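Local coordinates for protein malate synthase (Haloferax volcanii, PDB 3OYZ) that catalyses the magnesium-dependent Claisen condensation of acetyl-CoA with glyoxylate and hydrolyses the malyl-CoA intermediate to malate in the glyoxylate cycle, at residues Arg12-Ser17 / Leu183-Asp188; Arg236-Tyr241 / Val264-Thr269; Ser400-Val405 / Glu414-Arg419. All coordinates share one frame; numbering follows the deposited sequence.

Contact 1: residues Arg12-Ser17 / Leu183-Asp188; sequences RTFFTS and LFLLVD. With ACO (acetyl coenzyme *a), chain B.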
loop_
_atom_site.group_PDB
_atom_site.type_symbol
_atom_site.label_atom_id
_atom_site.label_comp_id
_atom_site.label_asym_id
_atom_site.label_seq_id
_atom_site.Cartn_x
_atom_site.Cartn_y
_atom_site.Cartn_z
ATOM N N ARG A 12 21.101 7.407 -8.907
ATOM C CA ARG A 12 20.105 7.827 -9.887
ATOM C C ARG A 12 19.863 6.764 -10.915
ATOM O O ARG A 12 18.736 6.665 -11.411
ATOM C CB ARG A 12 20.614 9.087 -10.663
ATOM C CG ARG A 12 20.746 10.323 -9.768
ATOM C CD ARG A 12 21.480 11.455 -10.534
ATOM N NE ARG A 12 22.874 11.041 -10.676
ATOM C CZ ARG A 12 23.771 11.739 -11.383
ATOM N NH1 ARG A 12 23.395 12.851 -12.011
ATOM N NH2 ARG A 12 25.040 11.355 -11.372
ATOM N N THR A 13 20.890 5.987 -11.293
ATOM C CA THR A 13 20.779 5.215 -12.526
ATOM C C THR A 13 21.465 3.917 -12.183
ATOM O O THR A 13 22.508 3.959 -11.542
ATOM C CB THR A 13 21.621 5.916 -13.683
ATOM O OG1 THR A 13 22.683 6.629 -13.051
ATOM C CG2 THR A 13 20.821 7.042 -14.267
ATOM N N PHE A 14 20.869 2.813 -12.609
ATOM C CA PHE A 14 21.296 1.446 -12.364
ATOM C C PHE A 14 21.193 0.900 -13.760
ATOM O O PHE A 14 20.088 0.592 -14.239
ATOM C CB PHE A 14 20.237 0.808 -11.390
ATOM C CG PHE A 14 20.453 -0.641 -11.049
ATOM C CD1 PHE A 14 21.154 -1.024 -9.910
ATOM C CD2 PHE A 14 19.795 -1.612 -11.772
ATOM C CE1 PHE A 14 21.333 -2.365 -9.591
ATOM C CE2 PHE A 14 19.913 -2.938 -11.438
ATOM C CZ PHE A 14 20.666 -3.341 -10.342
ATOM N N PHE A 15 22.325 0.745 -14.457
ATOM C CA PHE A 15 22.245 0.378 -15.899
ATOM C C PHE A 15 22.698 -1.029 -16.186
ATOM O O PHE A 15 23.834 -1.306 -15.850
ATOM C CB PHE A 15 23.315 1.273 -16.590
ATOM C CG PHE A 15 23.459 1.109 -18.096
ATOM C CD1 PHE A 15 22.372 0.856 -18.913
ATOM C CD2 PHE A 15 24.705 1.388 -18.703
ATOM C CE1 PHE A 15 22.518 0.705 -20.334
ATOM C CE2 PHE A 15 24.876 1.281 -20.115
ATOM C CZ PHE A 15 23.765 0.970 -20.930
ATOM N N THR A 16 21.900 -1.926 -16.745
ATOM C CA THR A 16 22.418 -3.254 -17.006
ATOM C C THR A 16 22.930 -3.404 -18.468
ATOM O O THR A 16 22.271 -2.914 -19.392
ATOM C CB THR A 16 21.314 -4.283 -16.873
ATOM O OG1 THR A 16 20.158 -3.678 -17.446
ATOM C CG2 THR A 16 21.015 -4.567 -15.300
ATOM N N SER A 17 23.977 -4.212 -18.656
ATOM C CA SER A 17 24.507 -4.553 -19.993
ATOM C C SER A 17 24.665 -6.063 -20.176
ATOM O O SER A 17 25.205 -6.750 -19.325
ATOM C CB SER A 17 25.879 -3.907 -20.167
ATOM O OG SER A 17 25.737 -2.489 -20.113
ATOM N N LEU A 183 24.281 -5.084 2.728
ATOM C CA LEU A 183 23.199 -4.686 1.861
ATOM C C LEU A 183 23.300 -3.222 1.441
ATOM O O LEU A 183 23.542 -2.359 2.281
ATOM C CB LEU A 183 21.792 -4.827 2.495
ATOM C CG LEU A 183 21.382 -6.322 2.514
ATOM C CD1 LEU A 183 20.131 -6.537 3.484
ATOM C CD2 LEU A 183 20.861 -6.695 1.067
ATOM N N PHE A 184 23.062 -3.011 0.146
ATOM C CA PHE A 184 23.255 -1.691 -0.490
ATOM C C PHE A 184 21.950 -1.306 -1.176
ATOM O O PHE A 184 21.233 -0.480 -0.636
ATOM C CB PHE A 184 24.458 -1.721 -1.461
ATOM C CG PHE A 184 24.675 -0.410 -2.202
ATOM C CD1 PHE A 184 24.353 0.802 -1.603
ATOM C CD2 PHE A 184 25.165 -0.407 -3.518
ATOM C CE1 PHE A 184 24.462 2.051 -2.275
ATOM C CE2 PHE A 184 25.297 0.834 -4.216
ATOM C CZ PHE A 184 24.953 2.034 -3.604
ATOM N N LEU A 185 21.614 -1.870 -2.324
ATOM C CA LEU A 185 20.413 -1.371 -2.985
ATOM C C LEU A 185 19.300 -2.438 -2.859
ATOM O O LEU A 185 19.546 -3.679 -2.920
ATOM C CB LEU A 185 20.605 -1.188 -4.515
ATOM C CG LEU A 185 21.839 -0.329 -4.871
ATOM C CD1 LEU A 185 22.050 -0.378 -6.379
ATOM C CD2 LEU A 185 21.437 1.093 -4.520
ATOM N N LEU A 186 18.088 -1.907 -2.755
ATOM C CA LEU A 186 16.900 -2.753 -2.850
ATOM C C LEU A 186 16.256 -2.289 -4.130
ATOM O O LEU A 186 15.807 -1.128 -4.230
ATOM C CB LEU A 186 15.929 -2.461 -1.685
ATOM C CG LEU A 186 16.596 -2.618 -0.304
ATOM C CD1 LEU A 186 15.491 -2.229 0.793
ATOM C CD2 LEU A 186 17.213 -4.056 -0.198
ATOM N N VAL A 187 16.161 -3.201 -5.095
ATOM C CA VAL A 187 15.803 -2.726 -6.433
ATOM C C VAL A 187 14.565 -3.441 -6.886
ATOM O O VAL A 187 14.575 -4.638 -6.879
ATOM C CB VAL A 187 16.928 -3.058 -7.483
ATOM C CG1 VAL A 187 16.608 -2.489 -8.851
ATOM C CG2 VAL A 187 18.276 -2.552 -7.003
ATOM N N ASP A 188 13.483 -2.768 -7.279
ATOM C CA ASP A 188 12.321 -3.502 -7.761
ATOM C C ASP A 188 12.553 -4.162 -9.117
ATOM O O ASP A 188 13.183 -3.546 -9.990
ATOM C CB ASP A 188 11.120 -2.578 -7.868
ATOM C CG ASP A 188 10.597 -2.216 -6.489
ATOM O OD1 ASP A 188 10.831 -3.066 -5.611
ATOM O OD2 ASP A 188 10.062 -1.136 -6.272
HETATM N N1A ACO B . 24.644 -1.840 -22.630
HETATM C C2A ACO B . 25.644 -1.478 -23.457
HETATM N N3A ACO B . 25.385 -0.950 -24.665
HETATM C C4A ACO B . 24.126 -0.766 -25.139
HETATM C C5A ACO B . 23.008 -1.151 -24.252
HETATM C C6A ACO B . 23.331 -1.753 -22.944
HETATM N N6A ACO B . 22.273 -2.138 -22.181
HETATM N N7A ACO B . 21.866 -0.894 -24.903
HETATM C C8A ACO B . 22.211 -0.404 -26.118
HETATM N N9A ACO B . 23.540 -0.281 -26.239
HETATM C C1B ACO B . 24.215 0.261 -27.462
HETATM C C2B ACO B . 23.453 -0.247 -28.678
HETATM O O2B ACO B . 23.953 -1.537 -29.028
HETATM C C3B ACO B . 23.711 0.827 -29.716
HETATM O O3B ACO B . 25.042 0.529 -30.148
HETATM P P3B ACO B . 25.714 0.953 -31.591
HETATM O O7A ACO B . 26.570 2.117 -31.115
HETATM O O8A ACO B . 24.476 1.258 -32.408
HETATM O O9A ACO B . 26.461 -0.258 -32.103
HETATM C C4B ACO B . 23.711 2.091 -28.872
HETATM O O4B ACO B . 24.147 1.696 -27.564
HETATM C C5B ACO B . 22.311 2.679 -28.735
HETATM O O5B ACO B . 21.409 1.578 -28.614
HETATM P P1A ACO B . 19.819 1.754 -28.741
HETATM O O1A ACO B . 19.335 2.119 -30.108
HETATM O O2A ACO B . 19.479 2.762 -27.682
HETATM O O3A ACO B . 19.083 0.383 -28.364
HETATM P P2A ACO B . 19.061 -0.879 -29.352
HETATM O O4A ACO B . 20.493 -0.862 -29.782
HETATM O O5A ACO B . 17.762 -0.819 -30.128
HETATM O O6A ACO B . 18.826 -2.193 -28.422
HETATM C CBP ACO B . 18.101 -3.456 -26.440
HETATM C CCP ACO B . 17.784 -2.343 -27.445
HETATM C CDP ACO B . 18.275 -4.798 -27.149
HETATM C CEP ACO B . 16.891 -3.579 -25.523
HETATM C CAP ACO B . 19.394 -3.197 -25.657
HETATM O OAP ACO B . 19.287 -1.845 -25.232
HETATM C C9P ACO B . 19.568 -4.069 -24.430
HETATM O O9P ACO B . 19.837 -5.268 -24.559
HETATM N N8P ACO B . 19.383 -3.471 -23.241
HETATM C C7P ACO B . 19.550 -4.248 -22.020
HETATM C C6P ACO B . 18.400 -5.230 -21.754
HETATM C C5P ACO B . 18.617 -5.723 -20.335
HETATM O O5P ACO B . 19.566 -5.296 -19.679
HETATM N N4P ACO B . 17.697 -6.567 -19.872
HETATM C C3P ACO B . 17.690 -7.124 -18.530
HETATM C C2P ACO B . 17.388 -6.058 -17.473
HETATM S S1P ACO B . 15.623 -6.157 -17.425
HETATM C C ACO B . 15.155 -7.481 -16.495
HETATM O O ACO B . 15.903 -8.392 -16.198
HETATM C CH3 ACO B . 13.718 -7.528 -16.075
#
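Phe-14 meets Leu-185 and Val-187 across the interior of the TIM barrel, and these three buried residues make up the whole of the tight part of the contact. The ring is swung away from the backbone N (chi1 177°) and reaches past Leu-185, the two side chains running in opposite directions, with Phe-14 CD1 3.7 Å from Leu-185 CD1. Val-187 approaches Phe-14 from the opposite direction, its methyls over one face of the ring, and Val-187 CG2 is 4.0 Å from Phe-14 CE1. All of this is apolar packing between strands that share no backbone bonds. Thr-16 and Ser-17, by contrast, make no contact with 183-188 and face acetyl-CoA instead. There Thr-16 donates through OG1 to O5P of the pantetheine arm at 2.8 Å, while its carbonyl O accepts from N6A of the adenine in a nearly straight bond (162°). Ser-17 OG donates to adenine N1A at 2.8 Å, so both polar positions on this edge of the base are read by one strand. The Phe-15 ring packs against the same base, with N6A oblique to it and Phe-15 CZ 3.4 Å from N1A. Replacing this ring by an alanine is likely to open a gap beside the adenine and let the base tilt. Strand 13-18 is hydrogen-bonded to strand 45-49 through Phe-15 and to strand 255-258 through Phe-14, whose ring also meets Trp-257 edge-to-face; Val-228 of strand 226-229 touches Phe-14, Leu-185 and Val-187 alike, filling the barrel core between the two strands.

Contact 2: residues Arg236-Tyr241 / Val264-Thr269; sequences RDVEGY and VVEANT. With ACO (acetyl coenzyme *a), chain B.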
loop_
_atom_site.group_PDB
_atom_site.type_symbol
_atom_site.label_atom_id
_atom_site.label_comp_id
_atom_site.label_asym_id
_atom_site.label_seq_id
_atom_site.Cartn_x
_atom_site.Cartn_y
_atom_site.Cartn_z
ATOM N N ARG A 236 11.760 3.439 -25.919
ATOM C CA ARG A 236 11.772 4.666 -26.757
ATOM C C ARG A 236 10.885 5.789 -26.213
ATOM O O ARG A 236 10.983 6.915 -26.702
ATOM C CB ARG A 236 11.332 4.425 -28.207
ATOM C CG ARG A 236 11.808 3.116 -28.860
ATOM C CD ARG A 236 13.324 2.967 -28.880
ATOM N NE ARG A 236 13.646 1.678 -29.496
ATOM C CZ ARG A 236 14.854 1.128 -29.567
ATOM N NH1 ARG A 236 15.898 1.709 -29.000
ATOM N NH2 ARG A 236 15.010 -0.048 -30.161
ATOM N N ASP A 237 10.018 5.465 -25.244
ATOM C CA ASP A 237 9.045 6.409 -24.684
ATOM C C ASP A 237 9.773 7.320 -23.697
ATOM O O ASP A 237 9.816 7.084 -22.475
ATOM C CB ASP A 237 7.880 5.605 -24.072
ATOM C CG ASP A 237 6.757 6.468 -23.538
ATOM O OD1 ASP A 237 6.764 7.708 -23.686
ATOM O OD2 ASP A 237 5.823 5.874 -22.960
ATOM N N VAL A 238 10.354 8.394 -24.230
ATOM C CA VAL A 238 11.050 9.351 -23.381
ATOM C C VAL A 238 10.125 10.017 -22.360
ATOM O O VAL A 238 10.491 10.232 -21.195
ATOM C CB VAL A 238 11.779 10.445 -24.237
ATOM C CG1 VAL A 238 12.291 11.613 -23.358
ATOM C CG2 VAL A 238 12.899 9.792 -25.032
ATOM N N GLU A 239 8.930 10.387 -22.801
ATOM C CA GLU A 239 8.044 11.135 -21.932
ATOM C C GLU A 239 7.501 10.244 -20.783
ATOM O O GLU A 239 7.442 10.706 -19.646
ATOM C CB GLU A 239 6.897 11.755 -22.746
ATOM C CG GLU A 239 6.062 12.701 -21.916
ATOM C CD GLU A 239 6.894 13.835 -21.277
ATOM O OE1 GLU A 239 7.873 14.318 -21.915
ATOM O OE2 GLU A 239 6.564 14.232 -20.126
ATOM N N GLY A 240 7.114 9.010 -21.097
ATOM C CA GLY A 240 6.705 7.988 -20.113
ATOM C C GLY A 240 7.768 7.738 -19.051
ATOM O O GLY A 240 7.457 7.699 -17.886
ATOM N N TYR A 241 9.032 7.599 -19.440
ATOM C CA TYR A 241 10.128 7.368 -18.516
ATOM C C TYR A 241 10.220 8.567 -17.595
ATOM O O TYR A 241 10.327 8.386 -16.367
ATOM C CB TYR A 241 11.421 7.128 -19.270
ATOM C CG TYR A 241 12.628 6.546 -18.540
ATOM C CD1 TYR A 241 12.531 5.396 -17.740
ATOM C CD2 TYR A 241 13.887 7.126 -18.730
ATOM C CE1 TYR A 241 13.694 4.840 -17.140
ATOM C CE2 TYR A 241 15.034 6.609 -18.157
ATOM C CZ TYR A 241 14.929 5.459 -17.377
ATOM O OH TYR A 241 16.110 4.991 -16.868
ATOM N N VAL A 264 20.022 6.165 -19.551
ATOM C CA VAL A 264 21.000 6.652 -18.595
ATOM C C VAL A 264 21.016 8.187 -18.496
ATOM O O VAL A 264 20.961 8.825 -17.416
ATOM C CB VAL A 264 22.405 6.087 -18.892
ATOM C CG1 VAL A 264 23.374 6.704 -17.916
ATOM C CG2 VAL A 264 22.426 4.609 -18.624
ATOM N N VAL A 265 21.071 8.818 -19.674
ATOM C CA VAL A 265 21.173 10.278 -19.683
ATOM C C VAL A 265 19.904 10.839 -19.079
ATOM O O VAL A 265 19.966 11.723 -18.249
ATOM C CB VAL A 265 21.343 10.887 -21.119
ATOM C CG1 VAL A 265 21.280 12.444 -21.029
ATOM C CG2 VAL A 265 22.674 10.419 -21.743
ATOM N N GLU A 266 18.733 10.422 -19.546
ATOM C CA GLU A 266 17.478 10.963 -18.975
ATOM C C GLU A 266 17.373 10.782 -17.446
ATOM O O GLU A 266 17.085 11.702 -16.673
ATOM C CB GLU A 266 16.290 10.256 -19.631
ATOM C CG GLU A 266 16.054 10.725 -21.063
ATOM C CD GLU A 266 15.398 12.117 -21.146
ATOM O OE1 GLU A 266 14.644 12.515 -20.230
ATOM O OE2 GLU A 266 15.645 12.856 -22.117
ATOM N N ALA A 267 17.723 9.582 -16.991
ATOM C CA ALA A 267 17.541 9.275 -15.577
ATOM C C ALA A 267 18.612 9.981 -14.761
ATOM O O ALA A 267 18.393 10.272 -13.595
ATOM C CB ALA A 267 17.590 7.728 -15.355
ATOM N N ASN A 268 19.769 10.309 -15.325
ATOM C CA ASN A 268 20.776 11.128 -14.594
ATOM C C ASN A 268 20.374 12.576 -14.368
ATOM O O ASN A 268 20.769 13.227 -13.378
ATOM C CB ASN A 268 22.153 11.100 -15.274
ATOM C CG ASN A 268 23.033 9.972 -14.800
ATOM O OD1 ASN A 268 22.907 9.503 -13.656
ATOM N ND2 ASN A 268 23.904 9.485 -15.694
ATOM N N THR A 269 19.533 13.077 -15.256
ATOM C CA THR A 269 19.129 14.487 -15.217
ATOM C C THR A 269 17.829 14.701 -14.479
ATOM O O THR A 269 17.635 15.706 -13.801
ATOM C CB THR A 269 18.773 15.011 -16.664
ATOM O OG1 THR A 269 19.670 14.450 -17.624
ATOM C CG2 THR A 269 18.846 16.498 -16.726
HETATM N N1A ACO B . 24.644 -1.840 -22.630
HETATM C C2A ACO B . 25.644 -1.478 -23.457
HETATM N N3A ACO B . 25.385 -0.950 -24.665
HETATM C C4A ACO B . 24.126 -0.766 -25.139
HETATM C C5A ACO B . 23.008 -1.151 -24.252
HETATM C C6A ACO B . 23.331 -1.753 -22.944
HETATM N N6A ACO B . 22.273 -2.138 -22.181
HETATM N N7A ACO B . 21.866 -0.894 -24.903
HETATM C C8A ACO B . 22.211 -0.404 -26.118
HETATM N N9A ACO B . 23.540 -0.281 -26.239
HETATM C C1B ACO B . 24.215 0.261 -27.462
HETATM C C2B ACO B . 23.453 -0.247 -28.678
HETATM O O2B ACO B . 23.953 -1.537 -29.028
HETATM C C3B ACO B . 23.711 0.827 -29.716
HETATM O O3B ACO B . 25.042 0.529 -30.148
HETATM P P3B ACO B . 25.714 0.953 -31.591
HETATM O O7A ACO B . 26.570 2.117 -31.115
HETATM O O8A ACO B . 24.476 1.258 -32.408
HETATM O O9A ACO B . 26.461 -0.258 -32.103
HETATM C C4B ACO B . 23.711 2.091 -28.872
HETATM O O4B ACO B . 24.147 1.696 -27.564
HETATM C C5B ACO B . 22.311 2.679 -28.735
HETATM O O5B ACO B . 21.409 1.578 -28.614
HETATM P P1A ACO B . 19.819 1.754 -28.741
HETATM O O1A ACO B . 19.335 2.119 -30.108
HETATM O O2A ACO B . 19.479 2.762 -27.682
HETATM O O3A ACO B . 19.083 0.383 -28.364
HETATM P P2A ACO B . 19.061 -0.879 -29.352
HETATM O O4A ACO B . 20.493 -0.862 -29.782
HETATM O O5A ACO B . 17.762 -0.819 -30.128
HETATM O O6A ACO B . 18.826 -2.193 -28.422
HETATM C CBP ACO B . 18.101 -3.456 -26.440
HETATM C CCP ACO B . 17.784 -2.343 -27.445
HETATM C CDP ACO B . 18.275 -4.798 -27.149
HETATM C CEP ACO B . 16.891 -3.579 -25.523
HETATM C CAP ACO B . 19.394 -3.197 -25.657
HETATM O OAP ACO B . 19.287 -1.845 -25.232
HETATM C C9P ACO B . 19.568 -4.069 -24.430
HETATM O O9P ACO B . 19.837 -5.268 -24.559
HETATM N N8P ACO B . 19.383 -3.471 -23.241
HETATM C C7P ACO B . 19.550 -4.248 -22.020
HETATM C C6P ACO B . 18.400 -5.230 -21.754
HETATM C C5P ACO B . 18.617 -5.723 -20.335
HETATM O O5P ACO B . 19.566 -5.296 -19.679
HETATM N N4P ACO B . 17.697 -6.567 -19.872
HETATM C C3P ACO B . 17.690 -7.124 -18.530
HETATM C C2P ACO B . 17.388 -6.058 -17.473
HETATM S S1P ACO B . 15.623 -6.157 -17.425
HETATM C C ACO B . 15.155 -7.481 -16.495
HETATM O O ACO B . 15.903 -8.392 -16.198
HETATM C CH3 ACO B . 13.718 -7.528 -16.075
#
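Tyr-241 and Glu-266 slide past one another in opposite directions, the aromatic ring presenting its edge to the CB methylene of Glu-266, with Tyr-241 CD2 4.0 Å from Glu-266 CB. The planes of the ring and the carboxylate stand 60° apart. Further along the phenol, the methyl of Ala-267 nestles obliquely beside the ring and comes within 3.5 Å of Tyr-241 OH. That hydroxyl is hydrogen-bonded to Ser-258 OG and Trp-257 O, which ties the tip of the buried ring to the strand beneath. The Val-238 and Glu-266 side chains cross at about a right angle, and the bend of Glu-266 at its second torsion (chi2 -75°) brings the carboxylate to Val-238, whose CG1 lies 3.8 Å from Glu-266 OE2. The charge is met by Arg-242, whose NE forms a salt bridge with OE1. At the start of helix 238-249 Asp-237 is the N-cap, its OD1 accepting from Gly-240 N at 2.9 Å from well above the carboxylate plane. Just before it, Arg-236 offers the edge of its guanidinium to the pyrophosphate of acetyl-CoA: NH2 bonds to O5A at 2.9 Å, and NH1 adds a weak second bond to the same oxygen. Asp-384 pairs with Arg-236 NE and probably helps to orient the group. Helices 238-249 and 261-269 lie on the outside of the barrel at strand 255-258, which runs between them in sequence; Tyr-241 and Ala-267 both pack on Ile-256 of that strand, and Val-264 reaches Phe-15 of the adjoining strand 13-18.

Contact 3: residues Ser400-Val405 / Glu414-Arg419; sequences SLFQDV and EELEER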
loop_
_atom_site.group_PDB
_atom_site.type_symbol
_atom_site.label_atom_id
_atom_site.label_comp_id
_atom_site.label_asym_id
_atom_site.label_seq_id
_atom_site.Cartn_x
_atom_site.Cartn_y
_atom_site.Cartn_z
ATOM N N SER A 400 -1.777 -19.540 -19.045
ATOM C CA SER A 400 -1.864 -20.458 -17.913
ATOM C C SER A 400 -3.249 -20.470 -17.296
ATOM O O SER A 400 -3.727 -21.511 -16.906
ATOM C CB SER A 400 -0.846 -20.126 -16.817
ATOM O OG SER A 400 0.426 -20.069 -17.419
ATOM N N LEU A 401 -3.915 -19.322 -17.254
ATOM C CA LEU A 401 -5.257 -19.282 -16.765
ATOM C C LEU A 401 -6.180 -20.015 -17.747
ATOM O O LEU A 401 -7.035 -20.769 -17.312
ATOM C CB LEU A 401 -5.714 -17.836 -16.607
ATOM C CG LEU A 401 -7.220 -17.815 -16.535
ATOM C CD1 LEU A 401 -7.729 -18.117 -15.181
ATOM C CD2 LEU A 401 -7.789 -16.488 -16.940
ATOM N N PHE A 402 -6.059 -19.733 -19.036
ATOM C CA PHE A 402 -6.911 -20.426 -20.009
ATOM C C PHE A 402 -6.734 -21.940 -19.842
ATOM O O PHE A 402 -7.694 -22.682 -19.677
ATOM C CB PHE A 402 -6.572 -20.019 -21.458
ATOM C CG PHE A 402 -7.307 -20.870 -22.468
ATOM C CD1 PHE A 402 -8.610 -20.561 -22.816
ATOM C CD2 PHE A 402 -6.749 -22.049 -22.953
ATOM C CE1 PHE A 402 -9.338 -21.364 -23.708
ATOM C CE2 PHE A 402 -7.461 -22.869 -23.859
ATOM C CZ PHE A 402 -8.758 -22.549 -24.198
ATOM N N GLN A 403 -5.500 -22.411 -19.836
ATOM C CA GLN A 403 -5.223 -23.833 -19.644
ATOM C C GLN A 403 -5.799 -24.470 -18.379
ATOM O O GLN A 403 -6.370 -25.579 -18.458
ATOM C CB GLN A 403 -3.716 -24.063 -19.658
ATOM C CG GLN A 403 -3.022 -23.869 -21.014
ATOM C CD GLN A 403 -1.516 -23.938 -20.870
ATOM O OE1 GLN A 403 -0.997 -23.902 -19.757
ATOM N NE2 GLN A 403 -0.804 -24.023 -21.980
ATOM N N ASP A 404 -5.650 -23.784 -17.235
ATOM C CA ASP A 404 -6.269 -24.190 -15.986
ATOM C C ASP A 404 -7.758 -24.402 -16.145
ATOM O O ASP A 404 -8.276 -25.378 -15.615
ATOM C CB ASP A 404 -6.083 -23.174 -14.841
ATOM C CG ASP A 404 -6.504 -23.736 -13.498
ATOM O OD1 ASP A 404 -5.972 -24.787 -13.101
ATOM O OD2 ASP A 404 -7.386 -23.196 -12.800
ATOM N N VAL A 405 -8.425 -23.448 -16.780
ATOM C CA VAL A 405 -9.853 -23.418 -17.000
ATOM C C VAL A 405 -10.295 -24.547 -17.948
ATOM O O VAL A 405 -11.227 -25.278 -17.664
ATOM C CB VAL A 405 -10.278 -22.082 -17.622
ATOM C CG1 VAL A 405 -11.695 -22.243 -18.174
ATOM C CG2 VAL A 405 -10.277 -20.945 -16.599
ATOM N N GLU A 414 -17.164 -26.178 -24.839
ATOM C CA GLU A 414 -17.984 -25.896 -25.993
ATOM C C GLU A 414 -18.040 -24.386 -26.182
ATOM O O GLU A 414 -17.749 -23.912 -27.282
ATOM C CB GLU A 414 -19.397 -26.423 -25.728
ATOM C CG GLU A 414 -20.183 -26.817 -26.974
ATOM C CD GLU A 414 -21.616 -26.318 -26.883
ATOM O OE1 GLU A 414 -22.507 -27.108 -26.497
ATOM O OE2 GLU A 414 -21.836 -25.112 -27.157
ATOM N N GLU A 415 -18.412 -23.635 -25.142
ATOM C CA GLU A 415 -18.370 -22.174 -25.247
ATOM C C GLU A 415 -16.965 -21.638 -25.515
ATOM O O GLU A 415 -16.828 -20.605 -26.155
ATOM C CB GLU A 415 -19.036 -21.474 -24.072
ATOM C CG GLU A 415 -20.535 -21.730 -24.015
ATOM C CD GLU A 415 -21.128 -21.528 -22.629
ATOM O OE1 GLU A 415 -21.777 -20.475 -22.417
ATOM O OE2 GLU A 415 -20.961 -22.409 -21.753
ATOM N N LEU A 416 -15.921 -22.361 -25.124
ATOM C CA LEU A 416 -14.569 -21.832 -25.320
ATOM C C LEU A 416 -14.140 -22.051 -26.775
ATOM O O LEU A 416 -13.459 -21.212 -27.388
ATOM C CB LEU A 416 -13.562 -22.452 -24.337
ATOM C CG LEU A 416 -13.727 -22.081 -22.849
ATOM C CD1 LEU A 416 -12.923 -23.069 -22.017
ATOM C CD2 LEU A 416 -13.260 -20.660 -22.566
ATOM N N GLU A 417 -14.545 -23.213 -27.289
ATOM C CA GLU A 417 -14.548 -23.479 -28.735
ATOM C C GLU A 417 -15.377 -22.530 -29.597
ATOM O O GLU A 417 -14.830 -21.994 -30.550
ATOM C CB GLU A 417 -14.721 -24.960 -29.035
ATOM C CG GLU A 417 -13.323 -25.525 -29.176
ATOM C CD GLU A 417 -13.240 -26.994 -28.822
ATOM O OE1 GLU A 417 -14.180 -27.722 -29.232
ATOM O OE2 GLU A 417 -12.260 -27.391 -28.138
ATOM N N GLU A 418 -16.624 -22.235 -29.246
ATOM C CA GLU A 418 -17.290 -21.096 -29.881
ATOM C C GLU A 418 -16.495 -19.781 -29.807
ATOM O O GLU A 418 -16.308 -19.094 -30.819
ATOM C CB GLU A 418 -18.693 -20.891 -29.299
ATOM C CG GLU A 418 -19.750 -21.797 -29.937
ATOM C CD GLU A 418 -20.843 -22.259 -28.971
ATOM O OE1 GLU A 418 -21.022 -21.647 -27.879
ATOM O OE2 GLU A 418 -21.518 -23.258 -29.324
ATOM N N ARG A 419 -16.020 -19.414 -28.615
ATOM C CA ARG A 419 -15.351 -18.124 -28.419
ATOM C C ARG A 419 -14.012 -18.015 -29.162
ATOM O O ARG A 419 -13.755 -16.965 -29.748
ATOM C CB ARG A 419 -15.332 -17.704 -26.924
ATOM C CG ARG A 419 -14.026 -17.127 -26.394
ATOM C CD ARG A 419 -14.013 -16.848 -24.859
ATOM N NE ARG A 419 -13.087 -15.741 -24.614
ATOM C CZ ARG A 419 -13.467 -14.471 -24.473
ATOM N NH1 ARG A 419 -14.759 -14.172 -24.512
ATOM N NH2 ARG A 419 -12.575 -13.500 -24.301
#
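Leu-416 points from its helix toward the other and divides its two methyls between Phe-402 and Val-405, one turn apart. The apolar contacts are the whole of the direct meeting between the segments. Leu-416 CD2 is 4.1 Å from Phe-402 CE1, approaching the ring obliquely as the two side chains pass in opposite directions. Leu-416 CD1 lies equally far, 4.1 Å, from Val-405 CG1, where the side chains cross obliquely. Phe-402 gets there because its ring is turned anti to the backbone N (chi1 172°), which carries the ring end toward Leu-416 although the first bond of the side chain does not head that way. Among aromatic contacts, Phe-402 also meets Tyr-420 with the ring planes at about 90°, and Val-425 and Ala-428 of helix 422-428 cover it further. Helices 397-408, 413-420 and 422-428 follow each other closely in the chain and form a small C-terminal helical cluster set apart from the TIM barrel, the centre of the contact lying about 32 Å from the centre of the chain. Within each segment, ordinary helical bonds continue, Asp-404 N donating to Ser-400 O and Glu-418 N to Glu-414 O. Several polar side chains bond to a neighbouring subunit: Asp-404 OD2 forms a salt bridge with Arg-8 and accepts from the backbone N of Phe-10, Glu-415 OE2 accepts from Met-40 N, and Arg-419 NH2 donates to Pro-273 O, all four partners being on the third subunit. Glu-414 and Glu-418 are exposed, and such acidic side chains at the surface are consistent with a halophilic protein.

From the N terminus, contact 1 joins the first barrel strand to strand 183-188, closing a long loop that carries strands 45-49, 80-81, 118-121 and 152-157. Contact 2 then closes a much shorter loop around strand 255-258, and contact 3 a shorter one still between helices near the C terminus. The three follow in series; none nests in or crosses another. Contacts 1 and 2 nonetheless touch, with Thr-13 OG1 2.9 Å from Asn-268 OD1 in a probable hydrogen bond, and both serve acetyl-CoA. Contact 3 lies about 40 Å from each, centre to centre; across subunits, however, Arg-12 packs on Val-405, and Thr-269 on Arg-419, both of a neighbouring subunit.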